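Long-range contact in glycosylation Associate Protein 1 (Streptococcus agalactiae serotype V, PDB 6OYC), which probably acts in the accessory Sec pathway, as part of a complex of glycosylation-associated proteins linked to the glycosylation and secretion of a surface protein: residues S48-R60 against E70-E82. Residues are numbered along the deposited sequence; the frame is centred on the assembly and turned at random.
Sequences SRLVVLNYMPNLR and ESGYYSVFDDIQE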
loop_
_atom_site.group_PDB
_atom_site.type_symbol
_atom_site.label_atom_id
_atom_site.label_comp_id
_atom_site.label_asym_id
_atom_site.label_seq_id
_atom_site.Cartn_x
_atom_site.Cartn_y
_atom_site.Cartn_z
ATOM N N SER A 48 8.854 -11.696 -16.308
ATOM C CA SER A 48 8.011 -11.984 -15.161
ATOM C C SER A 48 6.579 -11.564 -15.442
ATOM O O SER A 48 6.306 -10.760 -16.335
ATOM C CB SER A 48 8.534 -11.304 -13.897
ATOM O OG SER A 48 8.608 -9.922 -14.085
ATOM N N ARG A 49 5.665 -12.130 -14.663
ATOM C CA ARG A 49 4.254 -11.826 -14.795
ATOM C C ARG A 49 3.612 -11.873 -13.418
ATOM O O ARG A 49 4.019 -12.652 -12.551
ATOM C CB ARG A 49 3.557 -12.805 -15.750
ATOM C CG ARG A 49 2.060 -12.633 -15.824
ATOM C CD ARG A 49 1.528 -13.037 -17.182
ATOM N NE ARG A 49 1.607 -14.464 -17.357
ATOM C CZ ARG A 49 2.204 -15.075 -18.371
ATOM N NH1 ARG A 49 2.777 -14.379 -19.346
ATOM N NH2 ARG A 49 2.216 -16.401 -18.394
ATOM N N LEU A 50 2.608 -11.023 -13.225
ATOM C CA LEU A 50 1.843 -10.981 -11.990
ATOM C C LEU A 50 0.608 -11.867 -12.119
ATOM O O LEU A 50 -0.036 -11.898 -13.168
ATOM C CB LEU A 50 1.446 -9.536 -11.692
ATOM C CG LEU A 50 0.918 -9.148 -10.316
ATOM C CD1 LEU A 50 2.027 -9.042 -9.294
ATOM C CD2 LEU A 50 0.176 -7.814 -10.459
ATOM N N VAL A 51 0.292 -12.604 -11.059
ATOM C CA VAL A 51 -0.836 -13.534 -11.052
ATOM C C VAL A 51 -1.733 -13.105 -9.897
ATOM O O VAL A 51 -1.432 -13.392 -8.728
ATOM C CB VAL A 51 -0.397 -15.000 -10.903
ATOM C CG1 VAL A 51 -1.602 -15.916 -10.886
ATOM C CG2 VAL A 51 0.602 -15.416 -12.012
ATOM N N VAL A 52 -2.845 -12.447 -10.219
ATOM C CA VAL A 52 -3.683 -11.763 -9.234
ATOM C C VAL A 52 -4.909 -12.618 -8.973
ATOM O O VAL A 52 -5.697 -12.881 -9.890
ATOM C CB VAL A 52 -4.086 -10.359 -9.720
ATOM C CG1 VAL A 52 -5.039 -9.690 -8.718
ATOM C CG2 VAL A 52 -2.839 -9.510 -9.928
ATOM N N LEU A 53 -5.094 -13.027 -7.721
ATOM C CA LEU A 53 -6.136 -14.000 -7.420
ATOM C C LEU A 53 -7.445 -13.366 -6.986
ATOM O O LEU A 53 -8.498 -13.977 -7.173
ATOM C CB LEU A 53 -5.666 -14.968 -6.337
ATOM C CG LEU A 53 -4.481 -15.867 -6.680
ATOM C CD1 LEU A 53 -4.220 -16.862 -5.536
ATOM C CD2 LEU A 53 -4.697 -16.611 -7.976
ATOM N N ASN A 54 -7.418 -12.166 -6.407
ATOM C CA ASN A 54 -8.629 -11.541 -5.896
ATOM C C ASN A 54 -9.197 -10.559 -6.907
ATOM O O ASN A 54 -8.557 -10.191 -7.892
ATOM C CB ASN A 54 -8.363 -10.828 -4.566
ATOM C CG ASN A 54 -7.313 -9.735 -4.685
ATOM O OD1 ASN A 54 -6.221 -9.958 -5.203
ATOM N ND2 ASN A 54 -7.645 -8.549 -4.207
ATOM N N TYR A 55 -10.430 -10.138 -6.640
ATOM C CA TYR A 55 -11.147 -9.188 -7.488
ATOM C C TYR A 55 -10.484 -7.804 -7.411
ATOM O O TYR A 55 -10.377 -7.217 -6.326
ATOM C CB TYR A 55 -12.600 -9.144 -7.013
ATOM C CG TYR A 55 -13.553 -8.233 -7.755
ATOM C CD1 TYR A 55 -13.716 -8.326 -9.138
ATOM C CD2 TYR A 55 -14.305 -7.288 -7.068
ATOM C CE1 TYR A 55 -14.600 -7.506 -9.805
ATOM C CE2 TYR A 55 -15.200 -6.477 -7.719
ATOM C CZ TYR A 55 -15.336 -6.582 -9.086
ATOM O OH TYR A 55 -16.218 -5.770 -9.742
ATOM N N MET A 56 -10.025 -7.275 -8.544
ATOM C CA MET A 56 -9.277 -6.010 -8.553
ATOM C C MET A 56 -9.723 -5.105 -9.703
ATOM O O MET A 56 -8.980 -4.877 -10.666
ATOM C CB MET A 56 -7.773 -6.293 -8.627
ATOM C CG MET A 56 -7.195 -6.846 -7.331
ATOM S SD MET A 56 -7.091 -5.507 -6.135
ATOM C CE MET A 56 -5.424 -4.911 -6.471
ATOM N N PRO A 57 -10.930 -4.541 -9.617
ATOM C CA PRO A 57 -11.413 -3.675 -10.717
ATOM C C PRO A 57 -10.560 -2.430 -10.937
ATOM O O PRO A 57 -10.628 -1.826 -12.016
ATOM C CB PRO A 57 -12.835 -3.309 -10.277
ATOM C CG PRO A 57 -12.827 -3.508 -8.772
ATOM C CD PRO A 57 -11.907 -4.649 -8.520
ATOM N N ASN A 58 -9.745 -2.036 -9.960
ATOM C CA ASN A 58 -8.871 -0.877 -10.085
ATOM C C ASN A 58 -7.417 -1.274 -10.292
ATOM O O ASN A 58 -6.509 -0.513 -9.946
ATOM C CB ASN A 58 -8.992 0.022 -8.857
ATOM C CG ASN A 58 -8.947 1.462 -9.220
ATOM O OD1 ASN A 58 -9.646 1.895 -10.140
ATOM N ND2 ASN A 58 -8.087 2.231 -8.533
ATOM N N LEU A 59 -7.184 -2.460 -10.866
ATOM C CA LEU A 59 -5.840 -3.030 -10.891
ATOM C C LEU A 59 -4.890 -2.193 -11.742
ATOM O O LEU A 59 -3.709 -2.043 -11.398
ATOM C CB LEU A 59 -5.901 -4.467 -11.400
ATOM C CG LEU A 59 -4.578 -5.217 -11.558
ATOM C CD1 LEU A 59 -3.789 -5.208 -10.263
ATOM C CD2 LEU A 59 -4.840 -6.663 -12.014
ATOM N N ARG A 60 -5.378 -1.635 -12.854
ATOM C CA ARG A 60 -4.451 -0.966 -13.760
ATOM C C ARG A 60 -3.938 0.344 -13.154
ATOM O O ARG A 60 -2.743 0.645 -13.245
ATOM C CB ARG A 60 -5.109 -0.765 -15.129
ATOM C CG ARG A 60 -5.090 -2.050 -16.025
ATOM C CD ARG A 60 -6.482 -2.467 -16.517
ATOM N NE ARG A 60 -7.447 -2.551 -15.427
ATOM C CZ ARG A 60 -7.695 -3.652 -14.723
ATOM N NH1 ARG A 60 -7.069 -4.798 -15.013
ATOM N NH2 ARG A 60 -8.578 -3.607 -13.728
ATOM N N GLU A 70 3.136 -1.838 -17.154
ATOM C CA GLU A 70 3.656 -2.499 -18.337
ATOM C C GLU A 70 4.201 -3.886 -18.031
ATOM O O GLU A 70 4.703 -4.550 -18.935
ATOM C CB GLU A 70 4.766 -1.636 -18.976
ATOM C CG GLU A 70 4.284 -0.270 -19.518
ATOM C CD GLU A 70 3.962 0.732 -18.408
ATOM O OE1 GLU A 70 4.387 0.525 -17.249
ATOM O OE2 GLU A 70 3.257 1.719 -18.685
ATOM N N SER A 71 4.136 -4.329 -16.778
ATOM C CA SER A 71 4.866 -5.526 -16.390
ATOM C C SER A 71 4.165 -6.825 -16.755
ATOM O O SER A 71 4.807 -7.879 -16.693
ATOM C CB SER A 71 5.156 -5.509 -14.888
ATOM O OG SER A 71 6.432 -4.937 -14.645
ATOM N N GLY A 72 2.895 -6.795 -17.159
ATOM C CA GLY A 72 2.258 -8.043 -17.555
ATOM C C GLY A 72 1.555 -8.711 -16.383
ATOM O O GLY A 72 2.136 -8.867 -15.298
ATOM N N TYR A 73 0.295 -9.098 -16.570
ATOM C CA TYR A 73 -0.440 -9.675 -15.462
ATOM C C TYR A 73 -1.522 -10.586 -15.994
ATOM O O TYR A 73 -2.002 -10.434 -17.125
ATOM C CB TYR A 73 -1.072 -8.606 -14.562
ATOM C CG TYR A 73 -2.182 -7.821 -15.228
ATOM C CD1 TYR A 73 -1.895 -6.693 -16.006
ATOM C CD2 TYR A 73 -3.512 -8.204 -15.099
ATOM C CE1 TYR A 73 -2.909 -5.963 -16.623
ATOM C CE2 TYR A 73 -4.534 -7.472 -15.707
ATOM C CZ TYR A 73 -4.222 -6.351 -16.463
ATOM O OH TYR A 73 -5.231 -5.634 -17.074
ATOM N N TYR A 74 -1.902 -11.530 -15.138
ATOM C CA TYR A 74 -3.067 -12.376 -15.320
ATOM C C TYR A 74 -3.974 -12.173 -14.109
ATOM O O TYR A 74 -3.513 -12.237 -12.964
ATOM C CB TYR A 74 -2.673 -13.859 -15.471
ATOM C CG TYR A 74 -3.851 -14.794 -15.341
ATOM C CD1 TYR A 74 -4.664 -15.078 -16.436
ATOM C CD2 TYR A 74 -4.171 -15.368 -14.110
ATOM C CE1 TYR A 74 -5.759 -15.937 -16.307
ATOM C CE2 TYR A 74 -5.246 -16.209 -13.976
ATOM C CZ TYR A 74 -6.038 -16.491 -15.075
ATOM O OH TYR A 74 -7.119 -17.325 -14.918
ATOM N N SER A 75 -5.250 -11.920 -14.362
ATOM C CA SER A 75 -6.228 -11.690 -13.309
ATOM C C SER A 75 -7.287 -12.776 -13.386
ATOM O O SER A 75 -8.007 -12.878 -14.383
ATOM C CB SER A 75 -6.869 -10.305 -13.426
ATOM O OG SER A 75 -8.096 -10.278 -12.723
ATOM N N VAL A 76 -7.374 -13.585 -12.334
ATOM C CA VAL A 76 -8.391 -14.627 -12.265
ATOM C C VAL A 76 -9.773 -14.050 -12.587
ATOM O O VAL A 76 -10.535 -14.609 -13.386
ATOM C CB VAL A 76 -8.357 -15.298 -10.879
ATOM C CG1 VAL A 76 -9.626 -16.047 -10.617
ATOM C CG2 VAL A 76 -7.150 -16.198 -10.734
ATOM N N PHE A 77 -10.112 -12.916 -11.981
ATOM C CA PHE A 77 -11.463 -12.382 -12.157
ATOM C C PHE A 77 -11.669 -11.810 -13.551
ATOM O O PHE A 77 -12.768 -11.915 -14.096
ATOM C CB PHE A 77 -11.777 -11.332 -11.088
ATOM C CG PHE A 77 -12.279 -11.938 -9.804
ATOM C CD1 PHE A 77 -11.390 -12.570 -8.934
ATOM C CD2 PHE A 77 -13.634 -11.919 -9.494
ATOM C CE1 PHE A 77 -11.832 -13.132 -7.757
ATOM C CE2 PHE A 77 -14.087 -12.483 -8.315
ATOM C CZ PHE A 77 -13.185 -13.103 -7.447
ATOM N N ASP A 78 -10.635 -11.192 -14.138
ATOM C CA ASP A 78 -10.692 -10.793 -15.545
ATOM C C ASP A 78 -11.041 -11.988 -16.439
ATOM O O ASP A 78 -11.882 -11.890 -17.340
ATOM C CB ASP A 78 -9.350 -10.184 -15.970
ATOM C CG ASP A 78 -9.215 -8.698 -15.602
ATOM O OD1 ASP A 78 -9.918 -8.189 -14.700
ATOM O OD2 ASP A 78 -8.376 -8.034 -16.228
ATOM N N ASP A 79 -10.385 -13.121 -16.198
ATOM C CA ASP A 79 -10.665 -14.362 -16.921
ATOM C C ASP A 79 -12.117 -14.800 -16.726
ATOM O O ASP A 79 -12.862 -14.997 -17.690
ATOM C CB ASP A 79 -9.692 -15.427 -16.410
ATOM C CG ASP A 79 -9.752 -16.732 -17.188
ATOM O OD1 ASP A 79 -10.681 -16.948 -17.989
ATOM O OD2 ASP A 79 -8.844 -17.559 -16.970
ATOM N N ILE A 80 -12.528 -14.965 -15.471
ATOM C CA ILE A 80 -13.915 -15.304 -15.167
ATOM C C ILE A 80 -14.873 -14.382 -15.908
ATOM O O ILE A 80 -15.792 -14.837 -16.598
ATOM C CB ILE A 80 -14.148 -15.239 -13.652
ATOM C CG1 ILE A 80 -13.269 -16.270 -12.955
ATOM C CG2 ILE A 80 -15.631 -15.417 -13.319
ATOM C CD1 ILE A 80 -13.382 -16.212 -11.456
ATOM N N GLN A 81 -14.675 -13.072 -15.772
ATOM C CA GLN A 81 -15.668 -12.114 -16.238
ATOM C C GLN A 81 -15.621 -11.867 -17.741
ATOM O O GLN A 81 -16.403 -11.042 -18.219
ATOM C CB GLN A 81 -15.502 -10.784 -15.496
ATOM C CG GLN A 81 -15.891 -10.841 -14.022
ATOM C CD GLN A 81 -15.662 -9.521 -13.336
ATOM O OE1 GLN A 81 -14.663 -9.350 -12.620
ATOM N NE2 GLN A 81 -16.568 -8.554 -13.574
ATOM N N GLU A 82 -14.730 -12.543 -18.485
ATOM C CA GLU A 82 -14.678 -12.461 -19.958
ATOM C C GLU A 82 -14.401 -11.037 -20.419
ATOM O O GLU A 82 -15.007 -10.536 -21.375
ATOM C CB GLU A 82 -15.957 -13.001 -20.608
ATOM C CG GLU A 82 -16.134 -14.478 -20.369
ATOM C CD GLU A 82 -17.455 -15.024 -20.887
ATOM O OE1 GLU A 82 -18.172 -14.311 -21.629
ATOM O OE2 GLU A 82 -17.772 -16.174 -20.527
HETATM O O HOH W 1 -8.020 -11.274 -10.147
HETATM O O HOH W 2 -10.007 -8.405 -11.336
HETATM O O HOH W 3 -8.675 -6.429 -13.061
#
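Leu50, Val51 and Val52 pair in parallel with Tyr73, Tyr74 and Ser75, the strand axes 16° apart; beta-branched Val51 and Val52 suit this extended backbone. Leu50 and Val52 use N and O alike: their amides reach Gly72 O and Tyr74 O, and their carbonyls take Tyr74 N (2.7 Å to Leu50 O) and Val76 N. Gly72 enters the edge strand at a positive phi (91°), where a CB would jam against the preceding carbonyl. On one face, Tyr73 CD2 touches Leu59 CD2 (3.7 Å) of the connecting helix, and the side chain is long enough for its OH to accept from Arg60 NH1 (2.9 Å) in the guanidinium plane. Arg60 also makes a long salt bridge with Asp78, although Asp150 and Arg151 are their respective stronger partners. On the other face, Val51 CG1 meets the edge of the Tyr74 ring. Ser75, small and polar, ends the strand and N-caps helix 76-80, its OG accepting from Asp78 N (3.0 Å). That OG also donates to a water that bridges to Val52 O and Asn54 O. Beyond the strands, the backbone at Tyr55 puts CB over the Phe77 ring face in a CH-pi contact, 3.8 Å from the centroid; CG anti to the backbone N (chi1 -179°) carries the ring on, so that CD1 meets Phe77 CD2 (3.6 Å), the rings oblique. This is a beta-alpha-beta crossover at one edge of a parallel, Rossmann-like sheet, consistent with the GT-B clan.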